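Local coordinates for protein predicted DNA-binding transcriptional regulator (Aliivibrio fischeri ES114, PDB 7DWN) that probably binds promoter DNA as a tetrameric transcriptional regulator of the LysR family, with a winged helix-turn-helix domain joined to an effector-binding domain, at residues Arg27-Gln31 against Pro32-Arg36; Leu65-Ile68 against Thr69-Leu73. All coordinates share one frame; numbering follows the deposited sequence.

Interaction 1: residues Arg27-Gln31 against Pro32-Arg36; sequences RNVTQ and PAFSR
Phe34, although only a turn into its helix, is buried, and the turn before that helix supplies part of its surroundings: Val29 and Arg27 both meet its side chain. Val29 presents CG1 at the edge of the ring, near the ring plane, with CG1 3.6 Å from CD1 of Phe34. Its other branch, CG2, lies 3.7 Å from CB of Ala33, so one forked side chain straddles two neighbouring helical residues. The fork is set by chi1 of 68°, which puts CG1 between the backbone N and the carbonyl carbon. Arg27 comes in obliquely, its CG 3.8 Å from CE1 of Phe34; the chain then bends at chi2 and chi3, and NE forms a salt bridge with Asp10 of helix 5-17. Ala23 and Ala24 of helix 20-26 and Asp10 also pack on Phe34.

The same stretch of chain starts the new helix. Thr30 holds the N-cap position, yet its hydroxyl makes no capping bond; its carbonyl takes the first bond of the helix, from Phe34 N to Thr30 O at 2.8 Å. The next bond, from Ser35 N to Gln31 O, is 3.0 Å long and nearly straight at 171°. At the helix start, Thr30 CG2 rests 3.6 Å from CD of Pro32, a residue whose ring suits a first helical turn, where its lack of an N-H costs no bond. Two residues before Thr30, Asn28, with positive phi, is the C-prime residue of the Schellman motif that ends helix 20-26. Here a Schellman stop, a short link and a new helix start form the turn of this LysR-family protein's helix-turn-helix.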
ATOM      1  N   ARG A  27      12.272 -21.411 -25.140  1.00 67.70           N
ATOM      2  CA  ARG A  27      11.012 -21.956 -24.656  1.00 70.34           C
ATOM      3  C   ARG A  27      10.884 -23.458 -24.880  1.00 67.72           C
ATOM      4  O   ARG A  27       9.805 -24.013 -24.646  1.00 67.69           O
ATOM      5  CB  ARG A  27       9.838 -21.230 -25.318  1.00 73.48           C
ATOM      6  CG  ARG A  27       9.671 -19.790 -24.863  1.00 76.61           C
ATOM      7  CD  ARG A  27       9.306 -19.733 -23.391  1.00 75.87           C
ATOM      8  NE  ARG A  27       7.981 -20.293 -23.141  1.00 71.75           N
ATOM      9  CZ  ARG A  27       7.550 -20.686 -21.948  1.00 63.54           C
ATOM     10  NH1 ARG A  27       8.345 -20.590 -20.890  1.00 61.77           N
ATOM     11  NH2 ARG A  27       6.327 -21.181 -21.814  1.00 60.11           N
ATOM     12  N   ASN A  28      11.955 -24.122 -25.320  1.00 69.86           N
ATOM     13  CA  ASN A  28      11.950 -25.567 -25.557  1.00 75.23           C
ATOM     14  C   ASN A  28      10.812 -25.969 -26.493  1.00 74.65           C
ATOM     15  O   ASN A  28      10.131 -26.975 -26.283  1.00 71.13           O
ATOM     16  CB  ASN A  28      11.869 -26.340 -24.240  1.00 78.21           C
ATOM     17  CG  ASN A  28      13.029 -26.037 -23.314  1.00 87.27           C
ATOM     18  OD1 ASN A  28      14.175 -25.927 -23.750  1.00 91.12           O
ATOM     19  ND2 ASN A  28      12.738 -25.896 -22.025  1.00 85.50           N
ATOM     20  N   VAL A  29      10.604 -25.171 -27.539  1.00 72.89           N
ATOM     21  CA  VAL A  29       9.506 -25.375 -28.472  1.00 73.97           C
ATOM     22  C   VAL A  29      10.029 -25.189 -29.890  1.00 72.85           C
ATOM     23  O   VAL A  29      11.010 -24.475 -30.124  1.00 74.99           O
ATOM     24  CB  VAL A  29       8.328 -24.414 -28.178  1.00 73.00           C
ATOM     25  CG1 VAL A  29       8.718 -22.977 -28.485  1.00 73.82           C
ATOM     26  CG2 VAL A  29       7.076 -24.825 -28.944  1.00 67.99           C
ATOM     27  N   THR A  30       9.376 -25.858 -30.838  1.00 68.74           N
ATOM     28  CA  THR A  30       9.742 -25.740 -32.241  1.00 69.90           C
ATOM     29  C   THR A  30       9.502 -24.317 -32.739  1.00 71.76           C
ATOM     30  O   THR A  30       8.683 -23.573 -32.193  1.00 72.24           O
ATOM     31  CB  THR A  30       8.938 -26.740 -33.077  1.00 64.53           C
ATOM     32  OG1 THR A  30       8.785 -27.960 -32.341  1.00 70.63           O
ATOM     33  CG2 THR A  30       9.651 -27.045 -34.378  1.00 57.73           C
ATOM     34  N   GLN A  31      10.237 -23.935 -33.790  1.00 68.97           N
ATOM     35  CA  GLN A  31      10.108 -22.575 -34.314  1.00 65.08           C
ATOM     36  C   GLN A  31       8.745 -22.330 -34.954  1.00 61.12           C
ATOM     37  O   GLN A  31       8.094 -21.326 -34.603  1.00 62.15           O
ATOM     38  CB  GLN A  31      11.270 -22.279 -35.271  1.00 71.42           C
ATOM     39  CG  GLN A  31      10.965 -21.275 -36.374  1.00 79.93           C
ATOM     40  CD  GLN A  31      10.829 -19.852 -35.868  1.00 83.79           C
ATOM     41  OE1 GLN A  31      10.997 -19.581 -34.680  1.00 84.70           O
ATOM     42  NE2 GLN A  31      10.524 -18.931 -36.776  1.00 83.49           N
ATOM     43  N   PRO A  32       8.249 -23.168 -35.877  1.00 61.75           N
ATOM     44  CA  PRO A  32       6.871 -22.961 -36.353  1.00 58.27           C
ATOM     45  C   PRO A  32       5.847 -23.043 -35.237  1.00 60.22           C
ATOM     46  O   PRO A  32       4.873 -22.280 -35.239  1.00 56.48           O
ATOM     47  CB  PRO A  32       6.684 -24.084 -37.383  1.00 50.19           C
ATOM     48  CG  PRO A  32       8.067 -24.403 -37.838  1.00 58.07           C
ATOM     49  CD  PRO A  32       8.911 -24.264 -36.609  1.00 63.58           C
ATOM     50  N   ALA A  33       6.051 -23.943 -34.271  1.00 61.89           N
ATOM     51  CA  ALA A  33       5.123 -24.053 -33.148  1.00 61.08           C
ATOM     52  C   ALA A  33       5.121 -22.784 -32.304  1.00 66.36           C
ATOM     53  O   ALA A  33       4.065 -22.338 -31.843  1.00 66.69           O
ATOM     54  CB  ALA A  33       5.472 -25.268 -32.290  1.00 55.62           C
ATOM     55  N   PHE A  34       6.296 -22.183 -32.091  1.00 66.28           N
ATOM     56  CA  PHE A  34       6.357 -20.938 -31.331  1.00 61.93           C
ATOM     57  C   PHE A  34       5.683 -19.797 -32.083  1.00 56.30           C
ATOM     58  O   PHE A  34       4.954 -18.992 -31.484  1.00 51.03           O
ATOM     59  CB  PHE A  34       7.808 -20.582 -31.019  1.00 56.59           C
ATOM     60  CG  PHE A  34       7.956 -19.360 -30.164  1.00 49.48           C
ATOM     61  CD1 PHE A  34       7.891 -19.457 -28.786  1.00 61.99           C
ATOM     62  CD2 PHE A  34       8.151 -18.115 -30.737  1.00 46.86           C
ATOM     63  CE1 PHE A  34       8.025 -18.334 -27.991  1.00 64.94           C
ATOM     64  CE2 PHE A  34       8.284 -16.986 -29.949  1.00 59.46           C
ATOM     65  CZ  PHE A  34       8.221 -17.096 -28.574  1.00 64.05           C
ATOM     66  N   SER A  35       5.932 -19.699 -33.392  1.00 58.73           N
ATOM     67  CA  SER A  35       5.241 -18.691 -34.189  1.00 63.53           C
ATOM     68  C   SER A  35       3.729 -18.875 -34.105  1.00 58.28           C
ATOM     69  O   SER A  35       2.981 -17.898 -33.974  1.00 47.75           O
ATOM     70  CB  SER A  35       5.719 -18.747 -35.641  1.00 61.61           C
ATOM     71  OG  SER A  35       5.133 -17.711 -36.410  1.00 65.98           O
ATOM     72  N   ARG A  36       3.265 -20.128 -34.139  1.00 54.57           N
ATOM     73  CA  ARG A  36       1.835 -20.398 -34.048  1.00 51.72           C
ATOM     74  C   ARG A  36       1.284 -20.033 -32.673  1.00 51.60           C
ATOM     75  O   ARG A  36       0.157 -19.537 -32.565  1.00 49.47           O
ATOM     76  CB  ARG A  36       1.557 -21.867 -34.369  1.00 55.15           C
ATOM     77  CG  ARG A  36       0.083 -22.231 -34.384  1.00 64.21           C
ATOM     78  CD  ARG A  36      -0.677 -21.432 -35.431  1.00 73.64           C
ATOM     79  NE  ARG A  36      -2.092 -21.789 -35.466  1.00 82.36           N
ATOM     80  CZ  ARG A  36      -2.994 -21.193 -36.238  1.00 86.79           C
ATOM     81  NH1 ARG A  36      -2.630 -20.206 -37.044  1.00 90.09           N
ATOM     82  NH2 ARG A  36      -4.261 -21.585 -36.203  1.00 85.91           N
TER

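Interaction 2: residues Leu65-Ile68 against Thr69-Leu73; sequences LFRI and TARTL
Phe66 and Thr69 cross at about a right angle on one face of the long linker helix, 61-83, of this LysR-type regulator. The ring swings away from the backbone N, with chi1 at -166°, and runs forward along the helix. Its CD1 thereby comes 3.9 Å from Thr69 CB, while CE2 lies 4.2 Å from the methyl of Ala70; both partners approach obliquely. Leu8 of helix 5-17, Leu41 and Val45 of helix 31-45 and Ile84 of the second subunit also pack on Phe66, which places the ring between helices 5-17 and 31-45 of its own chain and the second subunit.

Another face is polar. Arg67 extends fully and touches Phe11 and Ala15 of helix 5-17, whereas Arg71 bends at chi3. Arg67 NE lies at the edge of the Arg71 guanidinium, near its plane, 4.4 Å from Arg71 NH2. Two like charges this near probably raise the local positive potential.

The threonines turn their hydroxyls back onto the helix. Thr69 OG1 makes a weak bond to Leu65 O, at 3.3 Å. Thr72 does so more firmly: its N, at 2.9 Å, and its OG1, at 3.0 Å, reach Ile68 O from opposite faces of the carbonyl plane.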
ATOM      1  N   LEU A  65       1.922  -2.575 -24.657  1.00 49.35           N
ATOM      2  CA  LEU A  65       1.036  -2.585 -23.491  1.00 53.52           C
ATOM      3  C   LEU A  65       0.792  -4.006 -22.983  1.00 47.74           C
ATOM      4  O   LEU A  65       0.762  -4.254 -21.763  1.00 57.93           O
ATOM      5  CB  LEU A  65      -0.289  -1.892 -23.818  1.00 61.98           C
ATOM      6  CG  LEU A  65      -0.325  -0.370 -23.655  1.00 75.84           C
ATOM      7  CD1 LEU A  65       0.546   0.322 -24.695  1.00 80.09           C
ATOM      8  CD2 LEU A  65      -1.755   0.144 -23.717  1.00 79.77           C
ATOM      9  N   PHE A  66       0.629  -4.963 -23.896  1.00 43.29           N
ATOM     10  CA  PHE A  66       0.398  -6.325 -23.450  1.00 44.80           C
ATOM     11  C   PHE A  66       1.634  -6.941 -22.821  1.00 49.98           C
ATOM     12  O   PHE A  66       1.509  -7.941 -22.118  1.00 52.46           O
ATOM     13  CB  PHE A  66      -0.082  -7.212 -24.595  1.00 40.48           C
ATOM     14  CG  PHE A  66      -0.654  -8.514 -24.128  1.00 44.07           C
ATOM     15  CD1 PHE A  66      -1.912  -8.561 -23.546  1.00 42.79           C
ATOM     16  CD2 PHE A  66       0.073  -9.688 -24.239  1.00 44.08           C
ATOM     17  CE1 PHE A  66      -2.440  -9.754 -23.098  1.00 45.96           C
ATOM     18  CE2 PHE A  66      -0.450 -10.884 -23.794  1.00 43.22           C
ATOM     19  CZ  PHE A  66      -1.709 -10.918 -23.224  1.00 48.47           C
ATOM     20  N   ARG A  67       2.819  -6.375 -23.041  1.00 48.50           N
ATOM     21  CA  ARG A  67       3.986  -6.847 -22.307  1.00 50.21           C
ATOM     22  C   ARG A  67       3.817  -6.598 -20.813  1.00 47.49           C
ATOM     23  O   ARG A  67       4.074  -7.486 -19.988  1.00 45.59           O
ATOM     24  CB  ARG A  67       5.246  -6.168 -22.840  1.00 50.68           C
ATOM     25  CG  ARG A  67       6.538  -6.750 -22.310  1.00 51.64           C
ATOM     26  CD  ARG A  67       7.724  -6.085 -22.976  1.00 53.17           C
ATOM     27  NE  ARG A  67       8.986  -6.486 -22.365  1.00 65.16           N
ATOM     28  CZ  ARG A  67      10.177  -6.052 -22.762  1.00 70.08           C
ATOM     29  NH1 ARG A  67      10.272  -5.202 -23.776  1.00 61.43           N
ATOM     30  NH2 ARG A  67      11.274  -6.469 -22.146  1.00 73.65           N
ATOM     31  N   ILE A  68       3.372  -5.392 -20.450  1.00 47.50           N
ATOM     32  CA  ILE A  68       3.060  -5.098 -19.054  1.00 44.03           C
ATOM     33  C   ILE A  68       1.954  -6.019 -18.558  1.00 47.16           C
ATOM     34  O   ILE A  68       2.022  -6.560 -17.447  1.00 43.15           O
ATOM     35  CB  ILE A  68       2.658  -3.621 -18.886  1.00 46.15           C
ATOM     36  CG1 ILE A  68       3.420  -2.729 -19.861  1.00 53.94           C
ATOM     37  CG2 ILE A  68       2.897  -3.167 -17.452  1.00 50.66           C
ATOM     38  CD1 ILE A  68       2.863  -1.323 -19.936  1.00 51.51           C
ATOM     39  N   THR A  69       0.907  -6.192 -19.372  1.00 48.81           N
ATOM     40  CA  THR A  69      -0.193  -7.063 -18.955  1.00 42.45           C
ATOM     41  C   THR A  69       0.292  -8.487 -18.692  1.00 46.55           C
ATOM     42  O   THR A  69      -0.096  -9.113 -17.696  1.00 51.13           O
ATOM     43  CB  THR A  69      -1.302  -7.060 -20.005  1.00 41.91           C
ATOM     44  OG1 THR A  69      -1.793  -5.726 -20.175  1.00 45.34           O
ATOM     45  CG2 THR A  69      -2.447  -7.959 -19.564  1.00 35.58           C
ATOM     46  N   ALA A  70       1.168  -9.002 -19.556  1.00 47.85           N
ATOM     47  CA  ALA A  70       1.649 -10.373 -19.427  1.00 45.93           C
ATOM     48  C   ALA A  70       2.566 -10.527 -18.225  1.00 55.35           C
ATOM     49  O   ALA A  70       2.492 -11.532 -17.511  1.00 59.77           O
ATOM     50  CB  ALA A  70       2.370 -10.798 -20.704  1.00 40.26           C
ATOM     51  N   ARG A  71       3.449  -9.552 -17.991  1.00 57.50           N
ATOM     52  CA  ARG A  71       4.296  -9.606 -16.803  1.00 62.71           C
ATOM     53  C   ARG A  71       3.450  -9.578 -15.535  1.00 55.41           C
ATOM     54  O   ARG A  71       3.689 -10.349 -14.596  1.00 47.58           O
ATOM     55  CB  ARG A  71       5.295  -8.450 -16.816  1.00 70.72           C
ATOM     56  CG  ARG A  71       6.200  -8.407 -15.598  1.00 73.26           C
ATOM     57  CD  ARG A  71       7.154  -7.227 -15.672  1.00 86.22           C
ATOM     58  NE  ARG A  71       7.937  -7.238 -16.904  1.00 93.08           N
ATOM     59  CZ  ARG A  71       9.089  -7.884 -17.052  1.00103.26           C
ATOM     60  NH1 ARG A  71       9.595  -8.580 -16.042  1.00108.50           N
ATOM     61  NH2 ARG A  71       9.732  -7.840 -18.209  1.00105.20           N
ATOM     62  N   THR A  72       2.450  -8.691 -15.497  1.00 52.49           N
ATOM     63  CA  THR A  72       1.544  -8.627 -14.355  1.00 49.49           C
ATOM     64  C   THR A  72       0.856  -9.967 -14.126  1.00 45.55           C
ATOM     65  O   THR A  72       0.837 -10.485 -13.003  1.00 41.03           O
ATOM     66  CB  THR A  72       0.506  -7.523 -14.575  1.00 50.34           C
ATOM     67  OG1 THR A  72       1.160  -6.249 -14.630  1.00 54.79           O
ATOM     68  CG2 THR A  72      -0.525  -7.518 -13.455  1.00 37.03           C
ATOM     69  N   LEU A  73       0.303 -10.552 -15.192  1.00 36.13           N
ATOM     70  CA  LEU A  73      -0.418 -11.815 -15.062  1.00 38.31           C
ATOM     71  C   LEU A  73       0.503 -12.950 -14.630  1.00 44.27           C
ATOM     72  O   LEU A  73       0.117 -13.785 -13.808  1.00 48.44           O
ATOM     73  CB  LEU A  73      -1.108 -12.161 -16.380  1.00 46.00           C
ATOM     74  CG  LEU A  73      -2.312 -11.305 -16.771  1.00 51.39           C
ATOM     75  CD1 LEU A  73      -2.690 -11.570 -18.216  1.00 46.21           C
ATOM     76  CD2 LEU A  73      -3.485 -11.591 -15.848  1.00 54.66           C
TER

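Overall arrangement
Interaction 1 comes first along the chain, at the turn between helices 20-26 and 31-45, and interaction 2 follows on helix 61-83. Their centres are 20 Å apart and their nearest atoms about 11 Å apart, so they do not touch. Helices 5-17 and 31-45 relate them: helix 31-45 begins within interaction 1, its later residues pack on Phe66 of interaction 2, and helix 5-17 meets side chains of both. The pair illustrates how a LysR-type regulator is built. One contact shapes the helix-turn-helix, and the other lies on the linker helix, so the helix that packs on the DNA-binding domain also packs against the second subunit.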